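Local coordinates for putative methyl-accepting chemotaxis signal transduction protein (Campylobacter jejuni, PDB 6W3P) that probably acts as a chemotaxis receptor, sensing small amino-acid-like ligands such as the bound beta-methylnorleucine through its PDC (Cache-type) sensor domain, at residues Ile76-Val81 against Leu157-Pro162; Lys137-Thr142 against Ile161-Leu166. All coordinates share one frame; numbering follows the deposited sequence. Where two conformers were deposited one is given.

Contact 1 and contact 2 lie on the two sides of strand 152-162 in the antiparallel sheet of the first PDC sensor domain, with strand 80-84 on one flank and strand 139-149 on the other. Their centres are 9 Å apart and they share I161 and P162, where the central strand ends and leads into the helix that runs to residue 172. A polar link joins them: OD1 of D160 and OG1 of T142 are 2.6 Å apart, a probable hydrogen bond. Both border the beta-methylnorleucine pocket. Contact 1 binds the ligand's amino nitrogen through D160, whereas the side chain of V140 in contact 2 is about 5 Å from the ligand at the nearest atoms.

Contact 1. Residues Ile76-Val81 against Leu157-Pro162; sequences INALNV and LGVDIP. With SKJ (beta-methylnorleucine), chain C.
The amide of N80 and the carboxylate of D160 stand nearly perpendicular, their planes 83° apart. OD2 of D160 lies close to the amide plane and accepts ND2 of N80 (also bonded to D133) at 2.8 Å on its anti side. The amino nitrogen of beta-methylnorleucine meets the same oxygen at 2.7 Å, displaced to the opposite face of the carboxylate from ND2. Both side chains leave the same face of the sheet, and CG beside the backbone N (chi1 -63° and -66°) brings the two groups together. Beneath them, the amide of D160 donates to O of N80 (2.9 Å), and its carbonyl accepts N of L79. V81 and V159 form an antiparallel non-hydrogen-bonded pair, their branched side chains suiting the apolar face packed against helix 4-49. On that face CD1 of I161 meets the small CB of A78 at 3.8 Å and lies near CD1 of I76. At the end of strand 152-162, L79 and P162 reach toward each other, though the closeness of CD1 to CG is doubtful. OD1 of D160 is hydrogen-bonded with T142 and Y82. Two N-H groups at OD2, with the ligand's amine probably protonated, would favour D160 as a carboxylate anion that helps to hold the amino nitrogen.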
ATOM      1  N   ILE A  76       8.859   3.908 -13.421  0.55 11.68           N
ATOM      2  CA  ILE A  76       8.705   3.040 -12.242  0.55 13.56           C
ATOM      3  C   ILE A  76       8.024   1.720 -12.547  0.55 13.69           C
ATOM      4  O   ILE A  76       7.761   0.919 -11.639  0.55 14.84           O
ATOM      5  CB  ILE A  76       7.979   3.747 -11.096  0.55 16.01           C
ATOM      6  CG1 ILE A  76       6.523   4.085 -11.469  0.55 13.51           C
ATOM      7  CG2 ILE A  76       8.753   4.994 -10.744  0.55 16.37           C
ATOM      8  CD1 ILE A  76       5.668   4.396 -10.272  0.55 14.29           C
ATOM      9  N   ASN A  77       7.695   1.530 -13.821  1.00 13.01           N
ATOM     10  CA  ASN A  77       6.942   0.330 -14.242  1.00 12.99           C
ATOM     11  C   ASN A  77       5.594   0.246 -13.503  1.00 14.32           C
ATOM     12  O   ASN A  77       5.180  -0.818 -13.068  1.00 15.49           O
ATOM     13  CB  ASN A  77       7.767  -0.934 -14.025  1.00 13.22           C
ATOM     14  CG  ASN A  77       7.146  -2.120 -14.698  1.00 17.24           C
ATOM     15  OD1 ASN A  77       6.561  -1.995 -15.782  1.00 20.47           O
ATOM     16  ND2 ASN A  77       7.334  -3.295 -14.095  1.00 25.31           N
ATOM     17  N   ALA A  78       4.857   1.354 -13.475  1.00 12.19           N
ATOM     18  CA  ALA A  78       3.469   1.334 -12.980  1.00 11.83           C
ATOM     19  C   ALA A  78       2.576   0.590 -13.984  1.00 10.53           C
ATOM     20  O   ALA A  78       2.893   0.476 -15.171  1.00 13.76           O
ATOM     21  CB  ALA A  78       2.958   2.736 -12.742  1.00 10.72           C
ATOM     22  N   LEU A  79       1.437   0.110 -13.510  0.51 11.00           N
ATOM     23  CA  LEU A  79       0.478  -0.567 -14.387  0.51 11.22           C
ATOM     24  C   LEU A  79      -0.306   0.441 -15.221  0.51 10.14           C
ATOM     25  O   LEU A  79      -0.408   0.308 -16.444  0.51 12.32           O
ATOM     26  CB  LEU A  79      -0.502  -1.394 -13.569  0.51 13.60           C
ATOM     27  CG  LEU A  79       0.081  -2.706 -13.067  0.51 14.02           C
ATOM     28  CD1 LEU A  79      -0.893  -3.389 -12.114  0.51 17.52           C
ATOM     29  CD2 LEU A  79       0.465  -3.606 -14.238  0.51 15.01           C
ATOM     30  N   ASN A  80      -0.840   1.459 -14.542  1.00 11.16           N
ATOM     31  CA  ASN A  80      -1.650   2.487 -15.214  1.00 10.86           C
ATOM     32  C   ASN A  80      -1.250   3.811 -14.604  1.00 10.50           C
ATOM     33  O   ASN A  80      -1.120   3.901 -13.381  1.00 10.87           O
ATOM     34  CB  ASN A  80      -3.164   2.317 -14.953  1.00 11.94           C
ATOM     35  CG  ASN A  80      -3.740   1.035 -15.478  1.00 14.55           C
ATOM     36  OD1 ASN A  80      -3.719   0.764 -16.685  1.00 15.28           O
ATOM     37  ND2 ASN A  80      -4.379   0.291 -14.570  1.00 17.57           N
ATOM     38  N   VAL A  81      -1.268   4.836 -15.419  1.00 10.40           N
ATOM     39  CA  VAL A  81      -1.065   6.229 -14.958  1.00  9.52           C
ATOM     40  C   VAL A  81      -2.043   7.061 -15.807  1.00 10.43           C
ATOM     41  O   VAL A  81      -2.062   6.925 -17.052  1.00 11.60           O
ATOM     42  CB  VAL A  81       0.383   6.705 -15.166  1.00  8.46           C
ATOM     43  CG1 VAL A  81       0.546   8.144 -14.788  1.00 11.68           C
ATOM     44  CG2 VAL A  81       1.360   5.860 -14.379  1.00  9.62           C
ATOM     45  N   LEU A 157      -5.350  12.944 -10.981  1.00 10.06           N
ATOM     46  CA  LEU A 157      -4.276  12.036 -11.408  1.00  9.69           C
ATOM     47  C   LEU A 157      -4.421  10.737 -10.623  1.00  9.67           C
ATOM     48  O   LEU A 157      -4.686  10.762  -9.418  1.00 11.17           O
ATOM     49  CB  LEU A 157      -2.941  12.658 -11.033  1.00 10.23           C
ATOM     50  CG  LEU A 157      -1.685  11.880 -11.278  1.00 10.70           C
ATOM     51  CD1 LEU A 157      -1.446  11.644 -12.747  1.00 14.62           C
ATOM     52  CD2 LEU A 157      -0.506  12.619 -10.627  1.00 11.50           C
ATOM     53  N   GLY A 158      -4.189   9.630 -11.306  1.00  9.01           N
ATOM     54  CA  GLY A 158      -4.126   8.331 -10.624  1.00  9.93           C
ATOM     55  C   GLY A 158      -2.942   7.538 -11.113  1.00  9.52           C
ATOM     56  O   GLY A 158      -2.544   7.584 -12.295  1.00  9.82           O
ATOM     57  N   VAL A 159      -2.392   6.777 -10.171  1.00  9.30           N
ATOM     58  CA  VAL A 159      -1.253   5.905 -10.424  1.00  9.86           C
ATOM     59  C   VAL A 159      -1.541   4.552  -9.771  1.00  8.76           C
ATOM     60  O   VAL A 159      -1.828   4.500  -8.563  1.00 10.48           O
ATOM     61  CB  VAL A 159       0.033   6.492  -9.806  1.00 10.08           C
ATOM     62  CG1 VAL A 159       1.177   5.509  -9.924  1.00 10.80           C
ATOM     63  CG2 VAL A 159       0.379   7.845 -10.390  1.00 11.04           C
ATOM     64  N   ASP A 160      -1.565   3.498 -10.587  1.00 10.49           N
ATOM     65  CA  ASP A 160      -1.879   2.164 -10.086  1.00  9.78           C
ATOM     66  C   ASP A 160      -0.599   1.323 -10.019  1.00 10.94           C
ATOM     67  O   ASP A 160       0.098   1.127 -11.026  1.00 11.98           O
ATOM     68  CB  ASP A 160      -2.830   1.433 -11.045  1.00 11.26           C
ATOM     69  CG  ASP A 160      -4.202   2.043 -11.160  1.00 11.15           C
ATOM     70  OD1 ASP A 160      -4.551   2.915 -10.353  1.00 12.50           O
ATOM     71  OD2 ASP A 160      -4.919   1.602 -12.110  1.00 13.88           O
ATOM     72  N   ILE A 161      -0.305   0.829  -8.835  1.00 11.21           N
ATOM     73  CA  ILE A 161       0.856  -0.006  -8.595  1.00 10.69           C
ATOM     74  C   ILE A 161       0.320  -1.391  -8.168  1.00 11.36           C
ATOM     75  O   ILE A 161      -0.573  -1.479  -7.321  1.00 15.33           O
ATOM     76  CB  ILE A 161       1.736   0.554  -7.460  1.00 11.75           C
ATOM     77  CG1 ILE A 161       2.151   2.021  -7.728  1.00 11.85           C
ATOM     78  CG2 ILE A 161       2.944  -0.347  -7.178  1.00 13.49           C
ATOM     79  CD1 ILE A 161       2.935   2.208  -8.992  1.00 13.93           C
ATOM     80  N   PRO A 162       0.850  -2.495  -8.749  1.00 13.65           N
ATOM     81  CA  PRO A 162       0.362  -3.831  -8.357  1.00 14.79           C
ATOM     82  C   PRO A 162       0.534  -4.056  -6.867  1.00 10.91           C
ATOM     83  O   PRO A 162       1.610  -3.794  -6.311  1.00 13.95           O
ATOM     84  CB  PRO A 162       1.263  -4.770  -9.139  1.00 16.41           C
ATOM     85  CG  PRO A 162       1.788  -3.998 -10.274  1.00 17.50           C
ATOM     86  CD  PRO A 162       1.865  -2.575  -9.806  1.00 15.63           C
TER
HETATM   87  N   SKJ C 301      -7.606   1.386 -11.723  1.00 15.97           N
HETATM   88  CA  SKJ C 301      -8.503   2.466 -12.135  1.00 16.31           C
HETATM   89  C   SKJ C 301      -9.914   1.930 -11.937  1.00 18.68           C
HETATM   90  O   SKJ C 301     -10.134   0.700 -11.880  1.00 19.27           O
HETATM   91  CB  SKJ C 301      -8.216   2.975 -13.562  1.00 17.81           C
HETATM   92  CG1 SKJ C 301      -8.877   4.325 -13.920  1.00 16.67           C
HETATM   93  CG2 SKJ C 301      -8.525   1.908 -14.592  1.00 19.83           C
HETATM   94  OXT SKJ C 301     -10.856   2.758 -11.886  1.00 18.79           O
HETATM   95  CAA SKJ C 301      -8.139   1.056 -16.926  1.00 27.39           C
HETATM   96  CAB SKJ C 301      -7.825   2.186 -15.930  1.00 23.12           C

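Contact 2. Residues Lys137-Thr142 against Ile161-Leu166; sequences KQYVIT and IPSEDL
I141 and I161 form a hydrogen-bonded pair in the antiparallel beta hairpin of strands 139-149 and 152-162: N of I141 donates to O of I161 at 2.8 Å, and the return bond from N of I161 to O of I141 is almost straight at 178°. One step on, V140 faces P162 as a non-hydrogen-bonded pair. Proline suits this place because the pairing asks for no N-H from it; its CA approaches O of Y139 instead (3.4 Å). That carbonyl also takes N of S163 at 3.0 Å, the donor lying above the carbonyl plane, 42° out of it. Beyond P162 the chain leads into the helix that runs to residue 172, and the bond from N of D165 to O of P162 marks its first turn. The side chain of I141, a beta-branched residue suited to a strand, packs on the start of this helix: CG1 touches CB of S163 at 4.1 Å, and CD1 meets CD2 of L166 at 4.4 Å. F32 of helix 4-49 and Y236 of strand 236-243 also pack on both I141 and L166. The compact serine fits beside the strand, and with chi1 at 57° its hydroxyl is directed at Y139, where OG lies 3.3 Å from CB.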
ATOM      1  N   LYS A 137      -7.343  -6.385 -14.746  1.00 26.62           N
ATOM      2  CA  LYS A 137      -7.654  -7.545 -13.909  1.00 30.11           C
ATOM      3  C   LYS A 137      -6.402  -7.984 -13.189  1.00 24.27           C
ATOM      4  O   LYS A 137      -6.017  -9.146 -13.231  1.00 23.31           O
ATOM      5  CB  LYS A 137      -8.258  -8.674 -14.754  1.00 33.80           C
ATOM      6  CG  LYS A 137      -9.579  -8.286 -15.437  1.00 46.73           C
ATOM      7  CD  LYS A 137     -10.567  -7.599 -14.488  1.00 51.57           C
ATOM      8  CE  LYS A 137     -11.827  -7.101 -15.209  1.00 46.59           C
ATOM      9  NZ  LYS A 137     -12.558  -8.195 -15.912  1.00 41.08           N
ATOM     10  N   GLN A 138      -5.728  -7.002 -12.592  1.00 21.82           N
ATOM     11  CA  GLN A 138      -4.787  -7.263 -11.512  1.00 22.75           C
ATOM     12  C   GLN A 138      -5.171  -6.457 -10.272  1.00 21.52           C
ATOM     13  O   GLN A 138      -5.712  -5.344 -10.369  1.00 21.26           O
ATOM     14  CB  GLN A 138      -3.366  -6.887 -11.920  1.00 26.83           C
ATOM     15  CG  GLN A 138      -2.849  -7.576 -13.167  1.00 32.25           C
ATOM     16  CD  GLN A 138      -1.413  -7.188 -13.484  1.00 38.16           C
ATOM     17  OE1 GLN A 138      -0.597  -6.973 -12.582  1.00 38.04           O
ATOM     18  NE2 GLN A 138      -1.091  -7.123 -14.774  1.00 35.73           N
ATOM     19  N   TYR A 139      -4.810  -6.958  -9.101  1.00 19.06           N
ATOM     20  CA  TYR A 139      -4.983  -6.168  -7.892  1.00 19.42           C
ATOM     21  C   TYR A 139      -3.987  -5.042  -7.809  1.00 18.23           C
ATOM     22  O   TYR A 139      -2.775  -5.222  -8.084  1.00 16.88           O
ATOM     23  CB  TYR A 139      -4.856  -7.017  -6.646  1.00 18.51           C
ATOM     24  CG  TYR A 139      -6.144  -7.805  -6.408  1.00 21.62           C
ATOM     25  CD1 TYR A 139      -7.185  -7.247  -5.653  1.00 24.77           C
ATOM     26  CD2 TYR A 139      -6.292  -9.115  -6.842  1.00 25.59           C
ATOM     27  CE1 TYR A 139      -8.382  -7.891  -5.498  1.00 29.29           C
ATOM     28  CE2 TYR A 139      -7.488  -9.790  -6.652  1.00 30.71           C
ATOM     29  CZ  TYR A 139      -8.537  -9.147  -6.010  1.00 31.53           C
ATOM     30  OH  TYR A 139      -9.716  -9.800  -5.803  1.00 40.25           O
ATOM     31  N   VAL A 140      -4.521  -3.846  -7.527  1.00 16.26           N
ATOM     32  CA  VAL A 140      -3.694  -2.637  -7.494  1.00 15.09           C
ATOM     33  C   VAL A 140      -3.949  -1.831  -6.247  1.00 15.77           C
ATOM     34  O   VAL A 140      -5.015  -1.901  -5.657  1.00 14.37           O
ATOM     35  CB  VAL A 140      -3.919  -1.745  -8.731  1.00 15.78           C
ATOM     36  CG1 VAL A 140      -3.528  -2.474 -10.008  1.00 17.14           C
ATOM     37  CG2 VAL A 140      -5.347  -1.198  -8.799  1.00 15.50           C
ATOM     38  N   ILE A 141      -2.967  -0.999  -5.899  1.00 13.11           N
ATOM     39  CA  ILE A 141      -3.136   0.102  -4.973  1.00 12.38           C
ATOM     40  C   ILE A 141      -3.019   1.368  -5.809  1.00 11.53           C
ATOM     41  O   ILE A 141      -2.099   1.475  -6.648  1.00 12.90           O
ATOM     42  CB  ILE A 141      -2.051   0.098  -3.861  1.00 11.65           C
ATOM     43  CG1 ILE A 141      -2.171  -1.183  -3.028  1.00 16.02           C
ATOM     44  CG2 ILE A 141      -2.124   1.358  -3.007  1.00 13.22           C
ATOM     45  CD1 ILE A 141      -0.929  -1.508  -2.222  1.00 15.45           C
ATOM     46  N   THR A 142      -4.023   2.235  -5.654  1.00 11.41           N
ATOM     47  CA  THR A 142      -4.061   3.481  -6.428  1.00 11.18           C
ATOM     48  C   THR A 142      -3.718   4.658  -5.521  1.00 11.08           C
ATOM     49  O   THR A 142      -4.204   4.773  -4.413  1.00 12.18           O
ATOM     50  CB  THR A 142      -5.444   3.674  -7.064  1.00 11.41           C
ATOM     51  OG1 THR A 142      -5.663   2.615  -7.975  1.00 12.27           O
ATOM     52  CG2 THR A 142      -5.575   5.037  -7.749  1.00 13.29           C
ATOM     53  N   ILE A 161      -0.305   0.829  -8.835  1.00 11.21           N
ATOM     54  CA  ILE A 161       0.856  -0.006  -8.595  1.00 10.69           C
ATOM     55  C   ILE A 161       0.320  -1.391  -8.168  1.00 11.36           C
ATOM     56  O   ILE A 161      -0.573  -1.479  -7.321  1.00 15.33           O
ATOM     57  CB  ILE A 161       1.736   0.554  -7.460  1.00 11.75           C
ATOM     58  CG1 ILE A 161       2.151   2.021  -7.728  1.00 11.85           C
ATOM     59  CG2 ILE A 161       2.944  -0.347  -7.178  1.00 13.49           C
ATOM     60  CD1 ILE A 161       2.935   2.208  -8.992  1.00 13.93           C
ATOM     61  N   PRO A 162       0.850  -2.495  -8.749  1.00 13.65           N
ATOM     62  CA  PRO A 162       0.362  -3.831  -8.357  1.00 14.79           C
ATOM     63  C   PRO A 162       0.534  -4.056  -6.867  1.00 10.91           C
ATOM     64  O   PRO A 162       1.610  -3.794  -6.311  1.00 13.95           O
ATOM     65  CB  PRO A 162       1.263  -4.770  -9.139  1.00 16.41           C
ATOM     66  CG  PRO A 162       1.788  -3.998 -10.274  1.00 17.50           C
ATOM     67  CD  PRO A 162       1.865  -2.575  -9.806  1.00 15.63           C
ATOM     68  N   SER A 163      -0.512  -4.470  -6.184  1.00 13.16           N
ATOM     69  CA  SER A 163      -0.382  -4.810  -4.769  1.00 16.02           C
ATOM     70  C   SER A 163       0.586  -5.952  -4.530  1.00 13.74           C
ATOM     71  O   SER A 163       1.261  -5.947  -3.494  1.00 14.96           O
ATOM     72  CB  SER A 163      -1.710  -5.121  -4.139  1.00 20.45           C
ATOM     73  OG  SER A 163      -2.270  -6.153  -4.853  1.00 23.35           O
ATOM     74  N   GLU A 164       0.818  -6.769  -5.551  1.00 14.64           N
ATOM     75  CA  GLU A 164       1.840  -7.805  -5.453  1.00 14.60           C
ATOM     76  C   GLU A 164       3.229  -7.251  -5.180  1.00 13.94           C
ATOM     77  O   GLU A 164       4.063  -7.922  -4.580  1.00 15.67           O
ATOM     78  CB  GLU A 164       1.872  -8.676  -6.722  1.00 20.31           C
ATOM     79  CG  GLU A 164       2.906  -9.780  -6.789  1.00 28.72           C
ATOM     80  CD  GLU A 164       2.820 -10.577  -8.084  1.00 47.07           C
ATOM     81  OE1 GLU A 164       1.955 -10.261  -8.938  1.00 53.87           O
ATOM     82  OE2 GLU A 164       3.576 -11.570  -8.234  1.00 58.61           O
ATOM     83  N   ASP A 165       3.490  -6.007  -5.602  1.00 14.08           N
ATOM     84  CA  ASP A 165       4.812  -5.441  -5.384  1.00 14.49           C
ATOM     85  C   ASP A 165       5.065  -5.290  -3.875  1.00 15.05           C
ATOM     86  O   ASP A 165       6.170  -5.584  -3.389  1.00 14.52           O
ATOM     87  CB  ASP A 165       4.979  -4.106  -6.109  1.00 14.48           C
ATOM     88  CG  ASP A 165       5.031  -4.232  -7.613  1.00 17.19           C
ATOM     89  OD1 ASP A 165       5.156  -5.378  -8.135  1.00 20.85           O
ATOM     90  OD2 ASP A 165       5.088  -3.151  -8.251  1.00 18.75           O
ATOM     91  N   LEU A 166       4.066  -4.832  -3.132  1.00 13.90           N
ATOM     92  CA  LEU A 166       4.228  -4.690  -1.682  1.00 13.27           C
ATOM     93  C   LEU A 166       4.285  -6.095  -1.061  1.00 14.47           C
ATOM     94  O   LEU A 166       5.053  -6.342  -0.127  1.00 14.61           O
ATOM     95  CB  LEU A 166       3.090  -3.855  -1.113  1.00 14.83           C
ATOM     96  CG  LEU A 166       3.046  -3.743   0.378  1.00 15.47           C
ATOM     97  CD1 LEU A 166       4.362  -3.211   0.931  1.00 16.41           C
ATOM     98  CD2 LEU A 166       1.887  -2.871   0.831  1.00 17.11           C
TER